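Local coordinates for uncharacterized protein (Treponema denticola ATCC 35404, PDB 6R9N) that binds a di-iron centre that takes up oxygen as a stabilised peroxy species and serves as an iron(II) and oxygen sensor for bacterial chemotaxis, at residues E186-L189 and P190-E193; T248-I251 and E252-F255. All coordinates share one frame; numbering follows the deposited sequence.

Contact 1. Residues E186-L189 and P190-E193; sequences EKHL and PLIE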
ATOM      1  N   GLU A 186     -20.621 -13.889 -15.184  1.00 36.25           N
ATOM      2  CA  GLU A 186     -19.978 -13.636 -16.467  1.00 37.69           C
ATOM      3  C   GLU A 186     -20.029 -12.164 -16.839  1.00 36.00           C
ATOM      4  O   GLU A 186     -19.076 -11.653 -17.428  1.00 37.71           O
ATOM      5  CB  GLU A 186     -20.629 -14.465 -17.579  1.00 45.43           C
ATOM      6  CG  GLU A 186     -20.405 -15.945 -17.485  1.00 41.66           C
ATOM      7  CD  GLU A 186     -18.958 -16.306 -17.686  1.00 49.37           C
ATOM      8  OE1 GLU A 186     -18.271 -15.611 -18.474  1.00 46.70           O
ATOM      9  OE2 GLU A 186     -18.500 -17.279 -17.048  1.00 51.99           O
ATOM     10  N   LYS A 187     -21.113 -11.459 -16.505  1.00 38.27           N
ATOM     11  CA  LYS A 187     -21.136 -10.026 -16.785  1.00 37.09           C
ATOM     12  C   LYS A 187     -20.236  -9.259 -15.825  1.00 35.77           C
ATOM     13  O   LYS A 187     -19.728  -8.183 -16.167  1.00 35.41           O
ATOM     14  CB  LYS A 187     -22.564  -9.486 -16.695  1.00 38.35           C
ATOM     15  CG  LYS A 187     -23.337  -9.486 -18.000  1.00 45.97           C
ATOM     16  CD  LYS A 187     -24.406  -8.391 -18.016  1.00 49.60           C
ATOM     17  CE  LYS A 187     -25.468  -8.665 -19.077  1.00 58.19           C
ATOM     18  NZ  LYS A 187     -26.854  -8.575 -18.523  1.00 57.00           N
ATOM     19  N   HIS A 188     -20.049  -9.783 -14.611  1.00 36.60           N
ATOM     20  CA  HIS A 188     -19.194  -9.128 -13.630  1.00 36.13           C
ATOM     21  C   HIS A 188     -17.715  -9.353 -13.903  1.00 31.74           C
ATOM     22  O   HIS A 188     -16.896  -8.485 -13.588  1.00 35.72           O
ATOM     23  CB  HIS A 188     -19.530  -9.637 -12.235  1.00 33.62           C
ATOM     24  CG  HIS A 188     -19.039  -8.752 -11.137  1.00 33.54           C
ATOM     25  ND1 HIS A 188     -19.537  -7.484 -10.927  1.00 31.51           N
ATOM     26  CD2 HIS A 188     -18.107  -8.957 -10.177  1.00 28.54           C
ATOM     27  CE1 HIS A 188     -18.935  -6.947  -9.881  1.00 29.02           C
ATOM     28  NE2 HIS A 188     -18.065  -7.821  -9.409  1.00 31.30           N
ATOM     29  N   LEU A 189     -17.361 -10.494 -14.487  1.00 32.88           N
ATOM     30  CA  LEU A 189     -15.956 -10.866 -14.652  1.00 32.38           C
ATOM     31  C   LEU A 189     -15.101  -9.781 -15.290  1.00 34.29           C
ATOM     32  O   LEU A 189     -13.983  -9.552 -14.794  1.00 32.68           O
ATOM     33  CB  LEU A 189     -15.854 -12.168 -15.458  1.00 31.54           C
ATOM     34  CG  LEU A 189     -14.731 -13.156 -15.126  1.00 39.93           C
ATOM     35  CD1 LEU A 189     -14.422 -13.191 -13.647  1.00 33.80           C
ATOM     36  CD2 LEU A 189     -15.130 -14.549 -15.595  1.00 39.69           C
ATOM     37  N   PRO A 190     -15.523  -9.097 -16.361  1.00 32.73           N
ATOM     38  CA  PRO A 190     -14.659  -8.050 -16.936  1.00 34.77           C
ATOM     39  C   PRO A 190     -14.352  -6.917 -15.973  1.00 34.69           C
ATOM     40  O   PRO A 190     -13.413  -6.160 -16.222  1.00 36.01           O
ATOM     41  CB  PRO A 190     -15.461  -7.538 -18.144  1.00 35.85           C
ATOM     42  CG  PRO A 190     -16.477  -8.595 -18.422  1.00 34.37           C
ATOM     43  CD  PRO A 190     -16.802  -9.191 -17.084  1.00 35.12           C
ATOM     44  N   LEU A 191     -15.142  -6.744 -14.911  1.00 37.24           N
ATOM     45  CA  LEU A 191     -14.885  -5.685 -13.941  1.00 36.83           C
ATOM     46  C   LEU A 191     -13.825  -6.068 -12.908  1.00 32.96           C
ATOM     47  O   LEU A 191     -13.242  -5.184 -12.268  1.00 35.96           O
ATOM     48  CB  LEU A 191     -16.197  -5.300 -13.250  1.00 34.46           C
ATOM     49  CG  LEU A 191     -17.385  -5.033 -14.178  1.00 37.38           C
ATOM     50  CD1 LEU A 191     -18.567  -4.517 -13.377  1.00 37.11           C
ATOM     51  CD2 LEU A 191     -17.019  -4.058 -15.289  1.00 35.30           C
ATOM     52  N   ILE A 192     -13.540  -7.356 -12.757  1.00 29.70           N
ATOM     53  CA  ILE A 192     -12.638  -7.833 -11.720  1.00 30.50           C
ATOM     54  C   ILE A 192     -11.422  -8.558 -12.276  1.00 31.60           C
ATOM     55  O   ILE A 192     -10.461  -8.780 -11.527  1.00 28.64           O
ATOM     56  CB  ILE A 192     -13.380  -8.741 -10.709  1.00 27.71           C
ATOM     57  CG1 ILE A 192     -13.655 -10.119 -11.323  1.00 29.87           C
ATOM     58  CG2 ILE A 192     -14.683  -8.068 -10.240  1.00 27.10           C
ATOM     59  CD1 ILE A 192     -14.261 -11.151 -10.337  1.00 28.12           C
ATOM     60  N   GLU A 193     -11.421  -8.944 -13.552  1.00 29.15           N
ATOM     61  CA  GLU A 193     -10.388  -9.853 -14.046  1.00 31.83           C
ATOM     62  C   GLU A 193      -9.016  -9.178 -14.100  1.00 29.02           C
ATOM     63  O   GLU A 193      -8.040  -9.677 -13.522  1.00 28.43           O
ATOM     64  CB  GLU A 193     -10.784 -10.384 -15.422  1.00 36.58           C
ATOM     65  CG  GLU A 193      -9.887 -11.517 -15.909  1.00 43.41           C
ATOM     66  CD  GLU A 193     -10.273 -11.994 -17.294  1.00 62.27           C
ATOM     67  OE1 GLU A 193     -10.051 -13.192 -17.594  1.00 66.24           O
ATOM     68  OE2 GLU A 193     -10.812 -11.173 -18.071  1.00 67.83           O
TER
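The carbonyl oxygen of Leu189 receives two backbone N-H groups from the next turn of helix 185-199. Ile192 N binds Leu189 O at 3.0 Å in the i to i+3 spacing of a 3-10 turn, and Glu193 N reaches Leu189 O at 2.9 Å in the alpha-helical spacing, a weak bond because its N-H points off the oxygen (129°). One residue earlier, Leu191 N closes another i to i+3 bond, 2.8 Å to His188 O. The irregularity centres on Pro190, which has no amide hydrogen to give to Glu186 O; instead its ring carbon CD lies 3.4 Å from Glu186 O. The helix is therefore kinked here and tightened locally rather than broken.

On the buried side, His188 carries its ring anti to the backbone N (chi1 -162°), which swings the imidazole along to the following turn. There the methyl CG2 of Ile192 comes obliquely to the NE2-CD2 bond of the ring, 3.5 Å from His188 NE2, while CD1 of Leu191 lies near ND1. Both branched chains run roughly perpendicular to the histidine. Ile192 sends its other branch to Leu189, the two CD1 methyls meeting at 3.9 Å, so that its two arms touch different residues of the preceding turn. Beyond, the carbonyl oxygen of Ile192 accepts a hydrogen bond from His196 ND1.

His188 also meets the ring of Tyr229, from strand 229-230, with the two planes almost perpendicular. Ala171 in a loop lies against His188, Leu191 and Ile192, whereas Leu189 and Ile192 pack on Trp240 of helix 232-242, joining the two helices beside the six-stranded sheet.

Contact 2. Residues T248-I251 and E252-F255; sequences TDYI and ENLF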
ATOM      1  N   THR A 248       2.992 -12.472 -10.028  1.00 29.25           N
ATOM      2  CA  THR A 248       4.303 -12.974 -10.395  1.00 31.39           C
ATOM      3  C   THR A 248       4.237 -14.257 -11.226  1.00 32.84           C
ATOM      4  O   THR A 248       5.268 -14.695 -11.742  1.00 32.91           O
ATOM      5  CB  THR A 248       5.122 -13.132  -9.114  1.00 29.36           C
ATOM      6  OG1 THR A 248       6.511 -13.046  -9.425  1.00 45.80           O
ATOM      7  CG2 THR A 248       4.830 -14.438  -8.444  1.00 25.71           C
ATOM      8  N   ASP A 249       3.057 -14.872 -11.366  1.00 31.50           N
ATOM      9  CA  ASP A 249       2.878 -15.921 -12.363  1.00 30.56           C
ATOM     10  C   ASP A 249       3.153 -15.409 -13.772  1.00 32.44           C
ATOM     11  O   ASP A 249       3.418 -16.211 -14.667  1.00 33.43           O
ATOM     12  CB  ASP A 249       1.461 -16.498 -12.309  1.00 29.21           C
ATOM     13  CG  ASP A 249       1.157 -17.193 -10.991  1.00 32.62           C
ATOM     14  OD1 ASP A 249       2.107 -17.504 -10.230  1.00 31.74           O
ATOM     15  OD2 ASP A 249      -0.043 -17.430 -10.718  1.00 30.13           O
ATOM     16  N   TYR A 250       3.017 -14.108 -14.007  1.00 31.31           N
ATOM     17  CA  TYR A 250       3.327 -13.533 -15.309  1.00 36.37           C
ATOM     18  C   TYR A 250       4.562 -12.657 -15.185  1.00 35.09           C
ATOM     19  O   TYR A 250       4.553 -11.492 -15.599  1.00 36.33           O
ATOM     20  CB  TYR A 250       2.145 -12.726 -15.841  1.00 35.21           C
ATOM     21  CG  TYR A 250       0.930 -13.582 -16.151  1.00 41.86           C
ATOM     22  CD1 TYR A 250      -0.188 -13.563 -15.327  1.00 36.39           C
ATOM     23  CD2 TYR A 250       0.916 -14.429 -17.259  1.00 45.22           C
ATOM     24  CE1 TYR A 250      -1.298 -14.350 -15.601  1.00 40.86           C
ATOM     25  CE2 TYR A 250      -0.188 -15.227 -17.541  1.00 45.27           C
ATOM     26  CZ  TYR A 250      -1.291 -15.181 -16.710  1.00 46.39           C
ATOM     27  OH  TYR A 250      -2.383 -15.968 -16.992  1.00 45.00           O
ATOM     28  N   ILE A 251       5.641 -13.215 -14.634  1.00 32.88           N
ATOM     29  CA  ILE A 251       6.774 -12.388 -14.248  1.00 31.62           C
ATOM     30  C   ILE A 251       7.422 -11.733 -15.457  1.00 36.90           C
ATOM     31  O   ILE A 251       8.056 -10.680 -15.326  1.00 36.52           O
ATOM     32  CB  ILE A 251       7.789 -13.226 -13.439  1.00 34.18           C
ATOM     33  CG1 ILE A 251       8.868 -12.333 -12.829  1.00 30.24           C
ATOM     34  CG2 ILE A 251       8.409 -14.318 -14.294  1.00 31.43           C
ATOM     35  CD1 ILE A 251       9.432 -12.908 -11.594  1.00 31.74           C
ATOM     36  N   GLU A 252       7.240 -12.301 -16.650  1.00 33.84           N
ATOM     37  CA  GLU A 252       7.815 -11.684 -17.841  1.00 36.97           C
ATOM     38  C   GLU A 252       7.136 -10.360 -18.183  1.00 37.11           C
ATOM     39  O   GLU A 252       7.744  -9.527 -18.860  1.00 35.71           O
ATOM     40  CB  GLU A 252       7.768 -12.681 -19.011  1.00 37.39           C
ATOM     41  CG  GLU A 252       6.380 -12.912 -19.627  1.00 42.01           C
ATOM     42  CD  GLU A 252       5.475 -13.836 -18.800  1.00 48.24           C
ATOM     43  OE1 GLU A 252       5.952 -14.483 -17.834  1.00 48.97           O
ATOM     44  OE2 GLU A 252       4.266 -13.904 -19.122  1.00 51.90           O
ATOM     45  N   ASN A 253       5.904 -10.138 -17.713  1.00 33.56           N
ATOM     46  CA  ASN A 253       5.226  -8.856 -17.861  1.00 35.22           C
ATOM     47  C   ASN A 253       5.700  -7.796 -16.874  1.00 34.47           C
ATOM     48  O   ASN A 253       5.350  -6.622 -17.048  1.00 34.02           O
ATOM     49  CB  ASN A 253       3.714  -9.029 -17.683  1.00 37.02           C
ATOM     50  CG  ASN A 253       3.095  -9.901 -18.760  1.00 43.59           C
ATOM     51  OD1 ASN A 253       3.623 -10.003 -19.871  1.00 39.91           O
ATOM     52  ND2 ASN A 253       1.978 -10.548 -18.432  1.00 40.01           N
ATOM     53  N   LEU A 254       6.431  -8.175 -15.828  1.00 30.44           N
ATOM     54  CA  LEU A 254       6.825  -7.247 -14.770  1.00 30.77           C
ATOM     55  C   LEU A 254       8.235  -6.709 -14.944  1.00 30.81           C
ATOM     56  O   LEU A 254       8.706  -5.949 -14.085  1.00 25.75           O
ATOM     57  CB  LEU A 254       6.711  -7.915 -13.400  1.00 28.14           C
ATOM     58  CG  LEU A 254       5.358  -8.516 -13.039  1.00 27.84           C
ATOM     59  CD1 LEU A 254       5.507  -9.221 -11.693  1.00 28.59           C
ATOM     60  CD2 LEU A 254       4.280  -7.428 -12.992  1.00 26.84           C
ATOM     61  N   PHE A 255       8.942  -7.137 -15.988  1.00 29.56           N
ATOM     62  CA  PHE A 255      10.259  -6.590 -16.305  1.00 32.99           C
ATOM     63  C   PHE A 255      10.387  -6.423 -17.824  1.00 35.75           C
ATOM     64  O   PHE A 255      11.177  -5.593 -18.297  1.00 38.11           O
ATOM     65  CB  PHE A 255      11.387  -7.485 -15.779  1.00 27.37           C
ATOM     66  CG  PHE A 255      11.484  -7.550 -14.271  1.00 31.00           C
ATOM     67  CD1 PHE A 255      12.215  -6.604 -13.562  1.00 29.89           C
ATOM     68  CD2 PHE A 255      10.871  -8.581 -13.564  1.00 32.91           C
ATOM     69  CE1 PHE A 255      12.335  -6.674 -12.155  1.00 30.83           C
ATOM     70  CE2 PHE A 255      10.975  -8.661 -12.158  1.00 35.21           C
ATOM     71  CZ  PHE A 255      11.711  -7.698 -11.453  1.00 31.12           C
TER
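Tyr250 O accepts the shortest backbone hydrogen bond of this C-terminal turn, from Asn253 N at 2.9 Å, and the next bond in line runs from Leu254 N to Ile251 O at 3.0 Å. Both bonds have the i to i+3 spacing of a 3-10 turn.

The side chains of the same two residues, Tyr250 and Asn253, run side by side in the same direction. The amide is turned only 16° from the phenol ring plane, and its ND2 comes to 3.4 Å from Tyr250 CB, next to the root of the ring. Glu252 approaches the same tyrosine differently: its CG sits between the backbone N and the carbonyl carbon (chi1 74°), and a bend at chi2 folds the chain back over the turn. This brings OE2 to the ring edge, 3.9 Å from Tyr250 CD2, with the carboxylate plane steeply inclined to the ring.

These contacts belong to a short 3-10 stretch in the C-terminal tail that follows helix 232-242, with the second subunit lying against it. Thr248 O accepts a hydrogen bond from Lys204 of that subunit, and Leu254 packs on Phe146 of the same neighbouring chain.

The apolar side chains Ile251 and Phe255 approach one another more loosely, CG1 of the isoleucine standing 4.3 Å from CE2 of the phenylalanine. Ile251 O lies at the edge of the phenyl ring, nearest CD2. Leu254 folds back to the start of the segment, its CD1 4.1 Å from Thr248 CA. Within its own chain, Asp249 OD2 accepts hydrogen bonds from the backbone N of both Asn203 and Cys246.

In the fold
Contact 1 and contact 2 follow one another in the chain, their centres 22 Å apart and their nearest atoms about 8 Å apart, without touching. Helix 232-242 relates them: its residues Phe237 and Trp240 pack against contact 1, and the chain leaving it leads into contact 2. Contact 1 lies closer to the middle of the fold, its centre about 19 Å from that of the chain, against about 27 Å for contact 2, and the side chain of Ile192 is about 12 Å from both a bound iron ion and the peroxide. Further along helix 185-199, Phe195 lines the peroxide pocket. Contact 2 instead belongs to the subunit interface, whereas no other chain of the assembly touches contact 1.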